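Local coordinates for protein phospholyase (Arthrobacter aurescens, PDB 5G4I) that probably breaks down a phosphorylated amine substrate with the help of pyridoxal 5'-phosphate, as a phospholyase related to class III transaminases, at residues A[141-149]-A[216-224]. Residues are numbered along the deposited sequence; the frame is centred on the assembly and turned at random.
Sequences LVSDFSYHG and LFDPLFSTE. With PLP (pyridoxal-5'-phosphate), chain C.
Leu216 lays its branched end over one face of the His148 imidazole, a CH-pi contact that suits both: leucine forks broadly enough to cover a ring, and histidine offers a flat face while keeping two edge nitrogens for polar partners. Along the histidine, CB meets Leu216 CD2 at 3.9 Å, and CG rests on the same methyl. CD2 of the ring lies against it too, at 3.7 Å. Leu216 CG roofs the ring centroid at 3.8 Å, only 2° off the normal. Beneath it, CE1 turns its edge to Asp218 N, 4.0 Å away. ND1 is hydrogen-bonded to Asp251 OD2, a cofactor-pocket residue on strand 247-251, while NE2 holds a water in the ring plane at 2.9 Å. That water also accepts from Ser143 N and donates to Leu216 O, bridging the two strands where they part; just before it, Leu216 N bonds to Leu141 O at 3.1 Å. A leucine in place of His148 would probably leave Asp251 without its imidazole mate and the bridging water without its hold on the ring.

Farther along, Glu224, long enough to bend back at chi2 (85°), brings OE2 to Ser143 OG, which donates to its anti side over 2.6 Å. Small and hydroxylic, Ser143 also accepts from Phe145 N in an ST turn. Phe145 turns its ring edge to Thr223 O, CD2 lying 3.3 Å away, and a second water links Tyr147 O with Thr223 OG1.

Neighbouring parallel strands thus end in loops beside the cofactor, with Tyr147 and His148 in its pocket, as in the large domain of fold-type I pyridoxal-phosphate enzymes.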
loop_
_atom_site.group_PDB
_atom_site.type_symbol
_atom_site.label_atom_id
_atom_site.label_comp_id
_atom_site.label_asym_id
_atom_site.label_seq_id
_atom_site.Cartn_x
_atom_site.Cartn_y
_atom_site.Cartn_z
ATOM N N LEU A 141 -22.363 5.833 0.629
ATOM C CA LEU A 141 -22.654 7.268 0.508
ATOM C C LEU A 141 -21.341 8.055 0.555
ATOM O O LEU A 141 -20.567 7.873 1.519
ATOM C CB LEU A 141 -23.561 7.708 1.683
ATOM C CG LEU A 141 -24.971 7.087 1.752
ATOM C CD1 LEU A 141 -25.646 7.531 3.044
ATOM C CD2 LEU A 141 -25.852 7.427 0.607
ATOM N N VAL A 142 -21.101 8.847 -0.472
ATOM C CA VAL A 142 -19.933 9.708 -0.559
ATOM C C VAL A 142 -20.364 11.095 -1.019
ATOM O O VAL A 142 -21.508 11.275 -1.552
ATOM C CB VAL A 142 -18.827 9.239 -1.533
ATOM C CG1 VAL A 142 -17.977 8.142 -0.921
ATOM C CG2 VAL A 142 -19.416 8.878 -2.918
ATOM N N SER A 143 -19.512 12.156 -0.950
ATOM C CA SER A 143 -19.851 13.405 -1.594
ATOM C C SER A 143 -19.740 13.317 -3.132
ATOM O O SER A 143 -19.019 12.448 -3.655
ATOM C CB SER A 143 -18.902 14.544 -1.118
ATOM O OG SER A 143 -17.873 14.747 -2.014
ATOM N N ASP A 144 -20.432 14.237 -3.808
ATOM C CA ASP A 144 -20.380 14.368 -5.263
ATOM C C ASP A 144 -19.147 15.040 -5.813
ATOM O O ASP A 144 -19.065 15.178 -7.046
ATOM C CB ASP A 144 -21.640 15.026 -5.809
ATOM C CG ASP A 144 -21.753 16.472 -5.508
ATOM O OD1 ASP A 144 -20.890 17.145 -4.908
ATOM O OD2 ASP A 144 -22.908 16.983 -5.817
ATOM N N PHE A 145 -18.104 15.321 -5.005
ATOM C CA PHE A 145 -16.810 15.759 -5.573
ATOM C C PHE A 145 -15.694 15.359 -4.567
ATOM O O PHE A 145 -15.084 16.211 -3.907
ATOM C CB PHE A 145 -16.816 17.253 -5.966
ATOM C CG PHE A 145 -15.813 17.565 -7.066
ATOM C CD1 PHE A 145 -16.119 17.223 -8.346
ATOM C CD2 PHE A 145 -14.576 18.072 -6.748
ATOM C CE1 PHE A 145 -15.188 17.453 -9.389
ATOM C CE2 PHE A 145 -13.668 18.355 -7.845
ATOM C CZ PHE A 145 -14.010 18.008 -9.052
ATOM N N SER A 146 -15.479 14.042 -4.485
ATOM C CA SER A 146 -14.537 13.463 -3.483
ATOM C C SER A 146 -13.518 12.525 -4.093
ATOM O O SER A 146 -13.677 12.025 -5.222
ATOM C CB SER A 146 -15.297 12.745 -2.365
ATOM O OG SER A 146 -16.209 11.815 -2.842
ATOM N N TYR A 147 -12.467 12.239 -3.310
ATOM C CA TYR A 147 -11.414 11.304 -3.716
ATOM C C TYR A 147 -10.825 10.612 -2.470
ATOM O O TYR A 147 -10.349 11.275 -1.538
ATOM C CB TYR A 147 -10.306 11.980 -4.535
ATOM C CG TYR A 147 -9.159 11.035 -4.858
ATOM C CD1 TYR A 147 -9.307 10.027 -5.788
ATOM C CD2 TYR A 147 -7.936 11.092 -4.152
ATOM C CE1 TYR A 147 -8.325 9.114 -6.068
ATOM C CE2 TYR A 147 -6.900 10.212 -4.464
ATOM C CZ TYR A 147 -7.087 9.221 -5.406
ATOM O OH TYR A 147 -6.099 8.304 -5.672
ATOM N N HIS A 148 -10.943 9.270 -2.432
ATOM C CA HIS A 148 -10.505 8.503 -1.247
ATOM C C HIS A 148 -9.433 7.447 -1.535
ATOM O O HIS A 148 -8.990 6.688 -0.665
ATOM C CB HIS A 148 -11.779 7.852 -0.582
ATOM C CG HIS A 148 -12.746 8.866 -0.078
ATOM N ND1 HIS A 148 -12.528 9.630 1.035
ATOM C CD2 HIS A 148 -13.961 9.273 -0.562
ATOM C CE1 HIS A 148 -13.535 10.456 1.202
ATOM N NE2 HIS A 148 -14.399 10.303 0.230
ATOM N N GLY A 149 -8.944 7.376 -2.775
ATOM C CA GLY A 149 -7.845 6.494 -3.161
ATOM C C GLY A 149 -8.012 5.765 -4.495
ATOM O O GLY A 149 -8.940 6.050 -5.267
ATOM N N LEU A 216 -18.755 7.664 4.041
ATOM C CA LEU A 216 -17.299 7.874 4.061
ATOM C C LEU A 216 -17.073 9.347 3.693
ATOM O O LEU A 216 -17.630 9.872 2.692
ATOM C CB LEU A 216 -16.641 6.998 2.954
ATOM C CG LEU A 216 -15.180 7.211 2.626
ATOM C CD1 LEU A 216 -14.264 7.034 3.821
ATOM C CD2 LEU A 216 -14.760 6.289 1.467
ATOM N N PHE A 217 -16.269 10.100 4.482
ATOM C CA PHE A 217 -16.127 11.571 4.278
ATOM C C PHE A 217 -14.791 12.053 4.807
ATOM O O PHE A 217 -14.270 11.557 5.822
ATOM C CB PHE A 217 -17.297 12.373 4.933
ATOM C CG PHE A 217 -17.241 12.458 6.454
ATOM C CD1 PHE A 217 -17.489 11.348 7.261
ATOM C CD2 PHE A 217 -16.951 13.666 7.102
ATOM C CE1 PHE A 217 -17.460 11.465 8.664
ATOM C CE2 PHE A 217 -16.937 13.789 8.499
ATOM C CZ PHE A 217 -17.189 12.688 9.274
ATOM N N ASP A 218 -14.270 13.108 4.114
ATOM C CA ASP A 218 -13.198 13.984 4.633
ATOM C C ASP A 218 -13.796 15.087 5.449
ATOM O O ASP A 218 -14.552 15.926 4.882
ATOM C CB ASP A 218 -12.407 14.564 3.437
ATOM C CG ASP A 218 -11.529 15.773 3.741
ATOM O OD1 ASP A 218 -11.193 16.012 4.927
ATOM O OD2 ASP A 218 -11.186 16.490 2.725
ATOM N N PRO A 219 -13.539 15.170 6.756
ATOM C CA PRO A 219 -14.196 16.263 7.599
ATOM C C PRO A 219 -14.002 17.704 7.126
ATOM O O PRO A 219 -14.854 18.556 7.347
ATOM C CB PRO A 219 -13.499 16.073 8.982
ATOM C CG PRO A 219 -13.216 14.615 9.050
ATOM C CD PRO A 219 -12.785 14.214 7.625
ATOM N N LEU A 220 -12.887 18.013 6.460
ATOM C CA LEU A 220 -12.622 19.354 5.891
ATOM C C LEU A 220 -13.358 19.580 4.547
ATOM O O LEU A 220 -13.413 20.756 4.022
ATOM C CB LEU A 220 -11.109 19.615 5.693
ATOM C CG LEU A 220 -10.412 20.051 7.014
ATOM C CD1 LEU A 220 -8.879 20.018 6.824
ATOM C CD2 LEU A 220 -10.838 21.465 7.470
ATOM N N PHE A 221 -13.869 18.474 3.913
ATOM C CA PHE A 221 -14.443 18.570 2.550
ATOM C C PHE A 221 -13.538 19.419 1.656
ATOM O O PHE A 221 -14.031 20.351 0.950
ATOM C CB PHE A 221 -15.905 19.052 2.622
ATOM C CG PHE A 221 -16.803 18.027 3.344
ATOM C CD1 PHE A 221 -17.310 16.922 2.645
ATOM C CD2 PHE A 221 -17.086 18.156 4.711
ATOM C CE1 PHE A 221 -18.081 15.976 3.330
ATOM C CE2 PHE A 221 -17.848 17.206 5.344
ATOM C CZ PHE A 221 -18.356 16.120 4.668
ATOM N N SER A 222 -12.251 19.063 1.639
ATOM C CA SER A 222 -11.253 19.818 0.893
ATOM C C SER A 222 -11.326 19.695 -0.608
ATOM O O SER A 222 -11.370 20.747 -1.323
ATOM C CB SER A 222 -9.857 19.519 1.418
ATOM O OG SER A 222 -9.522 18.163 1.278
ATOM N N THR A 223 -11.412 18.501 -1.186
ATOM C CA THR A 223 -11.546 18.316 -2.629
ATOM C C THR A 223 -12.807 19.043 -3.189
ATOM O O THR A 223 -12.824 19.487 -4.346
ATOM C CB THR A 223 -11.578 16.800 -2.955
ATOM O OG1 THR A 223 -10.379 16.224 -2.447
ATOM C CG2 THR A 223 -11.692 16.476 -4.446
ATOM N N GLU A 224 -13.871 19.039 -2.359
ATOM C CA GLU A 224 -15.161 19.648 -2.665
ATOM C C GLU A 224 -15.118 21.207 -2.722
ATOM O O GLU A 224 -16.114 21.837 -3.158
ATOM C CB GLU A 224 -16.148 19.295 -1.536
ATOM C CG GLU A 224 -16.592 17.823 -1.470
ATOM C CD GLU A 224 -15.656 16.917 -0.700
ATOM O OE1 GLU A 224 -14.522 17.334 -0.257
ATOM O OE2 GLU A 224 -16.017 15.725 -0.501
HETATM N N1 PLP C . -8.053 10.045 1.013
HETATM C C2 PLP C . -7.729 11.360 1.070
HETATM C C2A PLP C . -8.674 12.338 1.717
HETATM C C3 PLP C . -6.445 11.838 0.500
HETATM O O3 PLP C . -6.097 13.154 0.547
HETATM C C4 PLP C . -5.557 10.830 -0.122
HETATM C C4A PLP C . -4.256 11.211 -0.718
HETATM C C5 PLP C . -6.027 9.424 -0.121
HETATM C C6 PLP C . -7.259 9.116 0.452
HETATM C C5A PLP C . -5.179 8.335 -0.737
HETATM O O4P PLP C . -3.864 8.388 -0.188
HETATM P P PLP C . -2.669 7.533 -0.847
HETATM O O1P PLP C . -2.277 8.336 -2.064
HETATM O O2P PLP C . -1.616 7.486 0.234
HETATM O O3P PLP C . -3.304 6.199 -1.158
HETATM O O HOH W 1 -16.994 11.577 0.546
HETATM O O HOH W 2 -9.433 13.919 -1.514
#